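Local coordinates for ribosomal RNA processing protein 6 (Trypanosoma brucei brucei, PDB 4NLC), which probably degrades and trims RNA from its 3' end as a 3'-5' exoribonuclease of the nuclear exosome, this construct being its catalytic core, at residues A[91-96]-A[112-117]; A[191-196]-A[223-228]; A[199-204]-A[213-218]. The protein carries 1 engineered substitution. All coordinates share one frame; numbering follows the deposited sequence.

All belong to the 3'-5' exonuclease part of the chain; contact 1 closes before the others open, and contact 3 is nested inside the loop closed by contact 2. Contact 1 pairs strands 92-100 and 108-115 within the mixed sheet. Contact 2 lies about 13 Å from it, centre to centre, and touches it: Ser115 OG is 2.7 Å from Thr223 OG1, a probable hydrogen bond. Contact 3 is about 16 Å from contact 2 and 18 Å from contact 1, between centres. Helix 213-224 receives the loop of contact 3; the break after it and the start of helix 226-238 receive helix 185-193 in contact 2. Both helices lie against the strand bearing Asp96, consistent with a DEDD-type active site.

Contact 1 (A[91-96]-A[112-117]); sequences TEIAVD and MQISTR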
loop_
_atom_site.group_PDB
_atom_site.type_symbol
_atom_site.label_atom_id
_atom_site.label_comp_id
_atom_site.label_asym_id
_atom_site.label_seq_id
_atom_site.Cartn_x
_atom_site.Cartn_y
_atom_site.Cartn_z
ATOM N N THR A 91 2.443 -15.385 -19.670
ATOM C CA THR A 91 3.256 -14.307 -20.264
ATOM C C THR A 91 2.808 -12.936 -19.718
ATOM O O THR A 91 3.505 -11.935 -19.890
ATOM C CB THR A 91 3.224 -14.374 -21.800
ATOM O OG1 THR A 91 1.866 -14.362 -22.233
ATOM C CG2 THR A 91 3.951 -15.604 -22.350
ATOM N N GLU A 92 1.637 -12.899 -19.078
ATOM C CA GLU A 92 1.071 -11.720 -18.449
ATOM C C GLU A 92 0.071 -12.093 -17.367
ATOM O O GLU A 92 -0.749 -12.999 -17.552
ATOM C CB GLU A 92 0.495 -10.681 -19.441
ATOM C CG GLU A 92 -0.770 -11.078 -20.177
ATOM C CD GLU A 92 -0.578 -11.974 -21.379
ATOM O OE1 GLU A 92 0.489 -11.884 -22.030
ATOM O OE2 GLU A 92 -1.487 -12.794 -21.647
ATOM N N ILE A 93 0.163 -11.395 -16.220
ATOM C CA ILE A 93 -0.722 -11.619 -15.069
ATOM C C ILE A 93 -1.165 -10.274 -14.582
ATOM O O ILE A 93 -0.410 -9.308 -14.739
ATOM C CB ILE A 93 -0.056 -12.454 -13.926
ATOM C CG1 ILE A 93 1.046 -11.643 -13.170
ATOM C CG2 ILE A 93 0.467 -13.830 -14.423
ATOM C CD1 ILE A 93 1.714 -12.361 -11.951
ATOM N N ALA A 94 -2.380 -10.204 -13.987
ATOM C CA ALA A 94 -2.952 -8.963 -13.439
ATOM C C ALA A 94 -2.847 -9.073 -11.940
ATOM O O ALA A 94 -3.187 -10.115 -11.378
ATOM C CB ALA A 94 -4.404 -8.815 -13.850
ATOM N N VAL A 95 -2.319 -8.023 -11.294
ATOM C CA VAL A 95 -2.103 -8.002 -9.862
ATOM C C VAL A 95 -2.728 -6.746 -9.230
ATOM O O VAL A 95 -2.729 -5.662 -9.826
ATOM C CB VAL A 95 -0.584 -8.137 -9.493
ATOM C CG1 VAL A 95 -0.386 -8.343 -7.981
ATOM C CG2 VAL A 95 0.119 -9.257 -10.283
ATOM N N ASP A 96 -3.238 -6.906 -8.005
ATOM C CA ASP A 96 -3.731 -5.842 -7.139
ATOM C C ASP A 96 -3.497 -6.238 -5.665
ATOM O O ASP A 96 -3.222 -7.398 -5.356
ATOM C CB ASP A 96 -5.195 -5.455 -7.426
ATOM C CG ASP A 96 -5.636 -4.122 -6.810
ATOM O OD1 ASP A 96 -4.751 -3.262 -6.532
ATOM O OD2 ASP A 96 -6.863 -3.933 -6.616
ATOM N N MET A 112 -3.543 -10.029 -1.644
ATOM C CA MET A 112 -2.981 -9.867 -2.983
ATOM C C MET A 112 -3.965 -10.610 -3.893
ATOM O O MET A 112 -4.376 -11.724 -3.582
ATOM C CB MET A 112 -1.564 -10.477 -3.092
ATOM C CG MET A 112 -0.981 -10.425 -4.503
ATOM S SD MET A 112 0.664 -11.179 -4.648
ATOM C CE MET A 112 1.668 -9.856 -4.074
ATOM N N GLN A 113 -4.344 -9.991 -4.999
ATOM C CA GLN A 113 -5.248 -10.629 -5.940
ATOM C C GLN A 113 -4.449 -10.810 -7.221
ATOM O O GLN A 113 -3.651 -9.939 -7.598
ATOM C CB GLN A 113 -6.515 -9.766 -6.182
ATOM C CG GLN A 113 -7.347 -9.498 -4.916
ATOM C CD GLN A 113 -7.111 -8.119 -4.391
ATOM O OE1 GLN A 113 -7.696 -7.142 -4.845
ATOM N NE2 GLN A 113 -6.217 -7.996 -3.458
ATOM N N ILE A 114 -4.625 -11.961 -7.858
ATOM C CA ILE A 114 -3.940 -12.276 -9.109
ATOM C C ILE A 114 -4.920 -12.897 -10.074
ATOM O O ILE A 114 -5.562 -13.884 -9.729
ATOM C CB ILE A 114 -2.686 -13.205 -8.924
ATOM C CG1 ILE A 114 -1.596 -12.567 -8.024
ATOM C CG2 ILE A 114 -2.068 -13.565 -10.288
ATOM C CD1 ILE A 114 -1.057 -13.505 -6.977
ATOM N N SER A 115 -4.955 -12.398 -11.308
ATOM C CA SER A 115 -5.741 -13.049 -12.343
ATOM C C SER A 115 -4.835 -13.450 -13.488
ATOM O O SER A 115 -3.931 -12.697 -13.868
ATOM C CB SER A 115 -6.850 -12.147 -12.880
ATOM O OG SER A 115 -7.912 -11.927 -11.964
ATOM N N THR A 116 -5.124 -14.614 -14.067
ATOM C CA THR A 116 -4.488 -15.112 -15.286
ATOM C C THR A 116 -5.609 -15.137 -16.311
ATOM O O THR A 116 -6.766 -14.912 -15.953
ATOM C CB THR A 116 -3.808 -16.515 -15.113
ATOM O OG1 THR A 116 -4.778 -17.558 -15.069
ATOM C CG2 THR A 116 -2.882 -16.597 -13.910
ATOM N N ARG A 117 -5.290 -15.450 -17.570
ATOM C CA ARG A 117 -6.293 -15.577 -18.631
ATOM C C ARG A 117 -7.326 -16.672 -18.328
ATOM O O ARG A 117 -8.402 -16.645 -18.902
ATOM C CB ARG A 117 -5.608 -15.898 -19.987
ATOM C CG ARG A 117 -4.612 -14.841 -20.466
ATOM C CD ARG A 117 -5.241 -13.458 -20.618
ATOM N NE ARG A 117 -4.269 -12.567 -21.224
ATOM C CZ ARG A 117 -4.547 -11.428 -21.838
ATOM N NH1 ARG A 117 -5.794 -10.977 -21.884
ATOM N NH2 ARG A 117 -3.581 -10.728 -22.406
HETATM O O HOH W 1 -2.359 -15.095 -17.890
#
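Glu92 sets CG between its backbone N and carbonyl carbon (chi1 70°), the crowded position, and Arg117 turns CD at chi2 (-58°). The two side chains cross at about a right angle. Glu92 OE2 lies at the guanidinium edge, in plane, and takes a salt-bridging hydrogen bond from Arg117 NE at 2.8 Å, with a weak second one from NH2. The carboxylate plane is turned 77° away, and NE meets OE2 on the anti side, tilted from that plane. Asp231 is a second acid for Arg117, whose several N-H donors suit a place between two acids. One water links Glu92 O to Arg117 N, and the ladder continues directly: Ala94 N to Ser115 O and Ser115 N to Ala94 O are both 2.9 Å, and Asp96 pairs likewise with Gln113. Between these, Val95 and Ile114 form a non-hydrogen-bonded pair whose branched side chains suit a buried strand; Val95 CG1 meets Met112 CG at 4.1 Å. Small Ala94 leaves room for Leu226 and Leu227 on the other face, where Ser115 OG binds Asp120. There Asp96 lies close to Asp154 and Asp222, an acidic cluster consistent with the metal site of the RNase H-like DEDD exonuclease fold.

Contact 2 (A[191-196]-A[223-228]); sequences HFCQVK and THFLLY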
loop_
_atom_site.group_PDB
_atom_site.type_symbol
_atom_site.label_atom_id
_atom_site.label_comp_id
_atom_site.label_asym_id
_atom_site.label_seq_id
_atom_site.Cartn_x
_atom_site.Cartn_y
_atom_site.Cartn_z
ATOM N N HIS A 191 -15.727 1.259 -18.905
ATOM C CA HIS A 191 -15.519 1.707 -20.290
ATOM C C HIS A 191 -15.309 0.545 -21.261
ATOM O O HIS A 191 -15.921 0.502 -22.327
ATOM C CB HIS A 191 -14.346 2.705 -20.373
ATOM C CG HIS A 191 -14.167 3.313 -21.722
ATOM N ND1 HIS A 191 -15.065 4.221 -22.219
ATOM C CD2 HIS A 191 -13.194 3.114 -22.639
ATOM C CE1 HIS A 191 -14.616 4.558 -23.421
ATOM N NE2 HIS A 191 -13.487 3.926 -23.712
ATOM N N PHE A 192 -14.457 -0.399 -20.882
ATOM C CA PHE A 192 -14.121 -1.523 -21.745
ATOM C C PHE A 192 -15.012 -2.759 -21.571
ATOM O O PHE A 192 -15.299 -3.436 -22.553
ATOM C CB PHE A 192 -12.646 -1.887 -21.572
ATOM C CG PHE A 192 -11.703 -0.808 -22.055
ATOM C CD1 PHE A 192 -11.629 -0.478 -23.411
ATOM C CD2 PHE A 192 -10.846 -0.162 -21.169
ATOM C CE1 PHE A 192 -10.734 0.490 -23.862
ATOM C CE2 PHE A 192 -9.956 0.816 -21.623
ATOM C CZ PHE A 192 -9.907 1.134 -22.966
ATOM N N CYS A 193 -15.423 -3.064 -20.345
ATOM C CA CYS A 193 -16.201 -4.271 -20.080
ATOM C C CYS A 193 -17.677 -4.019 -19.858
ATOM O O CYS A 193 -18.440 -4.981 -19.867
ATOM C CB CYS A 193 -15.598 -5.045 -18.909
ATOM S SG CYS A 193 -13.800 -5.187 -18.950
ATOM N N GLN A 194 -18.078 -2.753 -19.604
ATOM C CA GLN A 194 -19.461 -2.363 -19.305
ATOM C C GLN A 194 -19.971 -3.040 -18.010
ATOM O O GLN A 194 -21.144 -3.427 -17.918
ATOM C CB GLN A 194 -20.402 -2.590 -20.509
ATOM C CG GLN A 194 -20.359 -1.492 -21.558
ATOM C CD GLN A 194 -21.583 -1.534 -22.445
ATOM O OE1 GLN A 194 -22.679 -1.944 -22.035
ATOM N NE2 GLN A 194 -21.433 -1.089 -23.683
ATOM N N VAL A 195 -19.060 -3.182 -17.025
ATOM C CA VAL A 195 -19.301 -3.744 -15.692
ATOM C C VAL A 195 -19.089 -2.604 -14.660
ATOM O O VAL A 195 -18.040 -1.940 -14.670
ATOM C CB VAL A 195 -18.379 -4.977 -15.375
ATOM C CG1 VAL A 195 -18.487 -5.417 -13.911
ATOM C CG2 VAL A 195 -18.661 -6.153 -16.306
ATOM N N LYS A 196 -20.070 -2.412 -13.754
ATOM C CA LYS A 196 -19.939 -1.425 -12.689
ATOM C C LYS A 196 -19.362 -2.094 -11.456
ATOM O O LYS A 196 -19.964 -3.017 -10.911
ATOM C CB LYS A 196 -21.264 -0.707 -12.386
ATOM C CG LYS A 196 -21.469 0.497 -13.282
ATOM C CD LYS A 196 -21.491 1.815 -12.509
ATOM C CE LYS A 196 -21.313 2.983 -13.449
ATOM N NZ LYS A 196 -21.345 4.292 -12.751
ATOM N N THR A 223 -9.019 -7.647 -10.290
ATOM C CA THR A 223 -8.044 -8.164 -11.257
ATOM C C THR A 223 -8.675 -8.919 -12.426
ATOM O O THR A 223 -8.060 -9.023 -13.486
ATOM C CB THR A 223 -6.992 -9.046 -10.573
ATOM O OG1 THR A 223 -7.624 -10.165 -9.936
ATOM C CG2 THR A 223 -6.120 -8.281 -9.610
ATOM N N HIS A 224 -9.857 -9.516 -12.212
ATOM C CA HIS A 224 -10.594 -10.340 -13.187
ATOM C C HIS A 224 -10.716 -9.735 -14.608
ATOM O O HIS A 224 -10.590 -10.473 -15.596
ATOM C CB HIS A 224 -11.973 -10.678 -12.624
ATOM C CG HIS A 224 -12.791 -11.530 -13.538
ATOM N ND1 HIS A 224 -12.685 -12.901 -13.525
ATOM C CD2 HIS A 224 -13.690 -11.163 -14.485
ATOM C CE1 HIS A 224 -13.519 -13.331 -14.458
ATOM N NE2 HIS A 224 -14.136 -12.315 -15.071
ATOM N N PHE A 225 -10.891 -8.402 -14.710
ATOM C CA PHE A 225 -11.046 -7.744 -16.017
ATOM C C PHE A 225 -9.770 -7.036 -16.523
ATOM O O PHE A 225 -9.760 -6.522 -17.645
ATOM C CB PHE A 225 -12.218 -6.734 -15.982
ATOM C CG PHE A 225 -13.491 -7.238 -15.330
ATOM C CD1 PHE A 225 -14.454 -7.911 -16.073
ATOM C CD2 PHE A 225 -13.750 -6.989 -13.990
ATOM C CE1 PHE A 225 -15.638 -8.346 -15.480
ATOM C CE2 PHE A 225 -14.913 -7.469 -13.390
ATOM C CZ PHE A 225 -15.866 -8.105 -14.146
ATOM N N LEU A 226 -8.723 -6.999 -15.693
ATOM C CA LEU A 226 -7.523 -6.236 -15.953
ATOM C C LEU A 226 -6.706 -6.706 -17.160
ATOM O O LEU A 226 -6.155 -5.859 -17.868
ATOM C CB LEU A 226 -6.652 -6.127 -14.691
ATOM C CG LEU A 226 -5.630 -4.958 -14.648
ATOM C CD1 LEU A 226 -6.278 -3.617 -15.053
ATOM C CD2 LEU A 226 -5.011 -4.819 -13.260
ATOM N N LEU A 227 -6.642 -8.011 -17.438
ATOM C CA LEU A 227 -5.883 -8.439 -18.626
ATOM C C LEU A 227 -6.588 -8.092 -19.930
ATOM O O LEU A 227 -5.909 -7.791 -20.894
ATOM C CB LEU A 227 -5.485 -9.910 -18.580
ATOM C CG LEU A 227 -4.512 -10.303 -17.474
ATOM C CD1 LEU A 227 -4.355 -11.805 -17.431
ATOM C CD2 LEU A 227 -3.185 -9.587 -17.615
ATOM N N TYR A 228 -7.934 -8.076 -19.951
ATOM C CA TYR A 228 -8.697 -7.646 -21.144
ATOM C C TYR A 228 -8.478 -6.163 -21.348
ATOM O O TYR A 228 -8.272 -5.739 -22.476
ATOM C CB TYR A 228 -10.197 -7.937 -21.018
ATOM C CG TYR A 228 -11.036 -7.385 -22.164
ATOM C CD1 TYR A 228 -11.019 -7.986 -23.422
ATOM C CD2 TYR A 228 -11.868 -6.284 -21.980
ATOM C CE1 TYR A 228 -11.806 -7.504 -24.470
ATOM C CE2 TYR A 228 -12.652 -5.783 -23.026
ATOM C CZ TYR A 228 -12.623 -6.404 -24.266
ATOM O OH TYR A 228 -13.406 -5.938 -25.291
#
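Cys193 pushes its sulfur into the notch between Phe225 and Tyr228, two side chains three residues apart that point the same way toward helix 185-193. SG lies beside the backbone N (chi1 -44°), 3.7 Å from Phe225 CB and 3.8 Å from Tyr228 CD2. It approaches both rings obliquely, about 5.0 Å from each centroid, so these are sulfur-aromatic contacts at a slant; a small, polarisable thiol suits so narrow a slot. On one flank of this bump, Val195 forks around the far end of the Phe225 ring: CG1 rests on CZ at 3.8 Å, CG2 on CE1 at the same distance, and the two side chains cross at about a right angle. One face of the Phe225 ring carries His224 CD2, 3.5 Å above its centre, while Tyr63 meets the ring edge-to-face.

Phe225 stands at the break between helices 213-224 and 226-238, the helices that follow the sheet in the RNase H-like exonuclease domain; helix 226-238 also sets Leu227 against Glu92. Gln194, with positive phi, turns the chain out of helix 185-193 and lets Val195 follow on toward Phe225.

On the other flank, the edge of the Tyr228 ring fits against the end of helix 185-193: CE2 lies 3.6 Å from Phe192 O, close to the ring plane, and 4.2 Å from Phe192 CB. The Phe192 ring itself leads away to Leu233 and Leu236 on helix 226-238, whereas Tyr228, being a tyrosine, can pack its ring here while its hydroxyl bonds to Arg232.

Contact 3 (A[199-204]-A[213-218]); sequences KKYQTA and AEMVSY
Tyr218 offers one ring face, broad and apolar, to Tyr201 CB, which sits 3.6 Å above the plane, displaced toward the rim. It is a CH-pi contact, with CB 20° off the ring normal, and the two side chains slide past each other in opposite directions. The Tyr201 ring carries Lys200 CB on one face, near the rim, and is long enough to reach along the helix from Met215 to Glu214, whose CG and CB approach it obliquely. Met215 CG is 3.5 Å from Tyr201 CD1, and its sulfur makes a slanting Met-aromatic contact. Bent at chi3 (76°), this flexible thioether places CE 3.7 Å from Ala204 CB. Farther out, Tyr201 OH lies 3.2 Å from Glu214 CB, and Tyr218 OH 3.4 Å from Gln202 CA. Two overlapping type I turns, Lys199 to Gln202 and Tyr201 to Ala204, aim Tyr201 and Ala204 at helix 213-224, the helix on which DEDDy exonucleases carry their motif tyrosine, probably Tyr218 here. Tyr201 O has a weak hydrogen bond to Trp206 NE1, but no hydrogen bond or salt bridge joins the two segments; between them the fit rests on shape, through dispersion, CH-pi and sulfur contacts, not on directed polar bonds.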
loop_
_atom_site.group_PDB
_atom_site.type_symbol
_atom_site.label_atom_id
_atom_site.label_comp_id
_atom_site.label_asym_id
_atom_site.label_seq_id
_atom_site.Cartn_x
_atom_site.Cartn_y
_atom_site.Cartn_z
ATOM N N LYS A 199 -18.359 0.016 -5.276
ATOM C CA LYS A 199 -17.649 1.110 -4.597
ATOM C C LYS A 199 -17.401 0.818 -3.098
ATOM O O LYS A 199 -16.307 1.068 -2.582
ATOM C CB LYS A 199 -18.484 2.404 -4.753
ATOM C CG LYS A 199 -17.802 3.685 -4.262
ATOM C CD LYS A 199 -18.818 4.780 -3.954
ATOM C CE LYS A 199 -18.174 5.984 -3.310
ATOM N NZ LYS A 199 -19.181 6.988 -2.864
ATOM N N LYS A 200 -18.450 0.315 -2.417
ATOM C CA LYS A 200 -18.587 0.009 -0.990
ATOM C C LYS A 200 -17.352 -0.553 -0.232
ATOM O O LYS A 200 -17.221 -0.261 0.961
ATOM C CB LYS A 200 -19.753 -0.975 -0.805
ATOM C CG LYS A 200 -20.527 -0.775 0.488
ATOM C CD LYS A 200 -21.402 -1.977 0.824
ATOM C CE LYS A 200 -22.173 -1.756 2.104
ATOM N NZ LYS A 200 -23.005 -2.936 2.457
ATOM N N TYR A 201 -16.484 -1.374 -0.876
ATOM C CA TYR A 201 -15.416 -2.037 -0.112
ATOM C C TYR A 201 -13.988 -1.464 -0.245
ATOM O O TYR A 201 -13.080 -2.005 0.379
ATOM C CB TYR A 201 -15.420 -3.544 -0.414
ATOM C CG TYR A 201 -16.728 -4.192 -0.019
ATOM C CD1 TYR A 201 -17.048 -4.398 1.319
ATOM C CD2 TYR A 201 -17.683 -4.517 -0.976
ATOM C CE1 TYR A 201 -18.277 -4.934 1.696
ATOM C CE2 TYR A 201 -18.911 -5.070 -0.612
ATOM C CZ TYR A 201 -19.206 -5.268 0.726
ATOM O OH TYR A 201 -20.410 -5.809 1.098
ATOM N N GLN A 202 -13.793 -0.349 -0.959
ATOM C CA GLN A 202 -12.467 0.270 -1.082
ATOM C C GLN A 202 -11.877 0.641 0.295
ATOM O O GLN A 202 -10.669 0.458 0.515
ATOM C CB GLN A 202 -12.527 1.511 -1.986
ATOM C CG GLN A 202 -11.142 1.983 -2.460
ATOM C CD GLN A 202 -11.162 3.290 -3.227
ATOM O OE1 GLN A 202 -12.107 4.092 -3.144
ATOM N NE2 GLN A 202 -10.093 3.547 -3.970
ATOM N N THR A 203 -12.750 1.114 1.220
ATOM C CA THR A 203 -12.391 1.553 2.577
ATOM C C THR A 203 -12.702 0.515 3.685
ATOM O O THR A 203 -12.642 0.855 4.868
ATOM C CB THR A 203 -13.039 2.915 2.878
ATOM O OG1 THR A 203 -14.458 2.770 2.898
ATOM C CG2 THR A 203 -12.623 3.992 1.886
ATOM N N ALA A 204 -12.990 -0.744 3.315
ATOM C CA ALA A 204 -13.268 -1.828 4.274
ATOM C C ALA A 204 -12.030 -2.222 5.135
ATOM O O ALA A 204 -10.914 -1.753 4.883
ATOM C CB ALA A 204 -13.803 -3.050 3.537
ATOM N N ALA A 213 -18.083 -13.248 1.690
ATOM C CA ALA A 213 -18.339 -13.432 0.257
ATOM C C ALA A 213 -18.321 -12.132 -0.599
ATOM O O ALA A 213 -17.704 -12.110 -1.664
ATOM C CB ALA A 213 -19.652 -14.178 0.057
ATOM N N GLU A 214 -18.933 -11.052 -0.108
ATOM C CA GLU A 214 -19.002 -9.763 -0.822
ATOM C C GLU A 214 -17.610 -9.166 -1.023
ATOM O O GLU A 214 -17.333 -8.543 -2.063
ATOM C CB GLU A 214 -19.905 -8.757 -0.082
ATOM C CG GLU A 214 -21.363 -9.172 0.059
ATOM C CD GLU A 214 -21.741 -10.101 1.205
ATOM O OE1 GLU A 214 -22.964 -10.277 1.413
ATOM O OE2 GLU A 214 -20.846 -10.655 1.889
ATOM N N MET A 215 -16.741 -9.340 -0.007
ATOM C CA MET A 215 -15.352 -8.864 -0.048
ATOM C C MET A 215 -14.471 -9.813 -0.899
ATOM O O MET A 215 -13.554 -9.350 -1.591
ATOM C CB MET A 215 -14.810 -8.667 1.364
ATOM C CG MET A 215 -15.298 -7.388 1.992
ATOM S SD MET A 215 -14.876 -7.175 3.734
ATOM C CE MET A 215 -13.182 -6.733 3.654
ATOM N N VAL A 216 -14.804 -11.124 -0.927
ATOM C CA VAL A 216 -14.094 -12.073 -1.801
ATOM C C VAL A 216 -14.410 -11.654 -3.259
ATOM O O VAL A 216 -13.500 -11.551 -4.078
ATOM C CB VAL A 216 -14.470 -13.550 -1.529
ATOM C CG1 VAL A 216 -13.857 -14.470 -2.576
ATOM C CG2 VAL A 216 -14.054 -13.987 -0.120
ATOM N N SER A 217 -15.690 -11.350 -3.545
ATOM C CA SER A 217 -16.136 -10.910 -4.876
ATOM C C SER A 217 -15.489 -9.569 -5.276
ATOM O O SER A 217 -14.991 -9.455 -6.399
ATOM C CB SER A 217 -17.656 -10.848 -4.953
ATOM O OG SER A 217 -18.017 -10.406 -6.247
ATOM N N TYR A 218 -15.442 -8.588 -4.334
ATOM C CA TYR A 218 -14.769 -7.302 -4.545
ATOM C C TYR A 218 -13.299 -7.490 -4.924
ATOM O O TYR A 218 -12.820 -6.843 -5.863
ATOM C CB TYR A 218 -14.850 -6.401 -3.288
ATOM C CG TYR A 218 -14.171 -5.056 -3.478
ATOM C CD1 TYR A 218 -12.817 -4.889 -3.196
ATOM C CD2 TYR A 218 -14.875 -3.961 -3.969
ATOM C CE1 TYR A 218 -12.180 -3.668 -3.406
ATOM C CE2 TYR A 218 -14.258 -2.726 -4.144
ATOM C CZ TYR A 218 -12.911 -2.583 -3.866
ATOM O OH TYR A 218 -12.313 -1.363 -4.066
#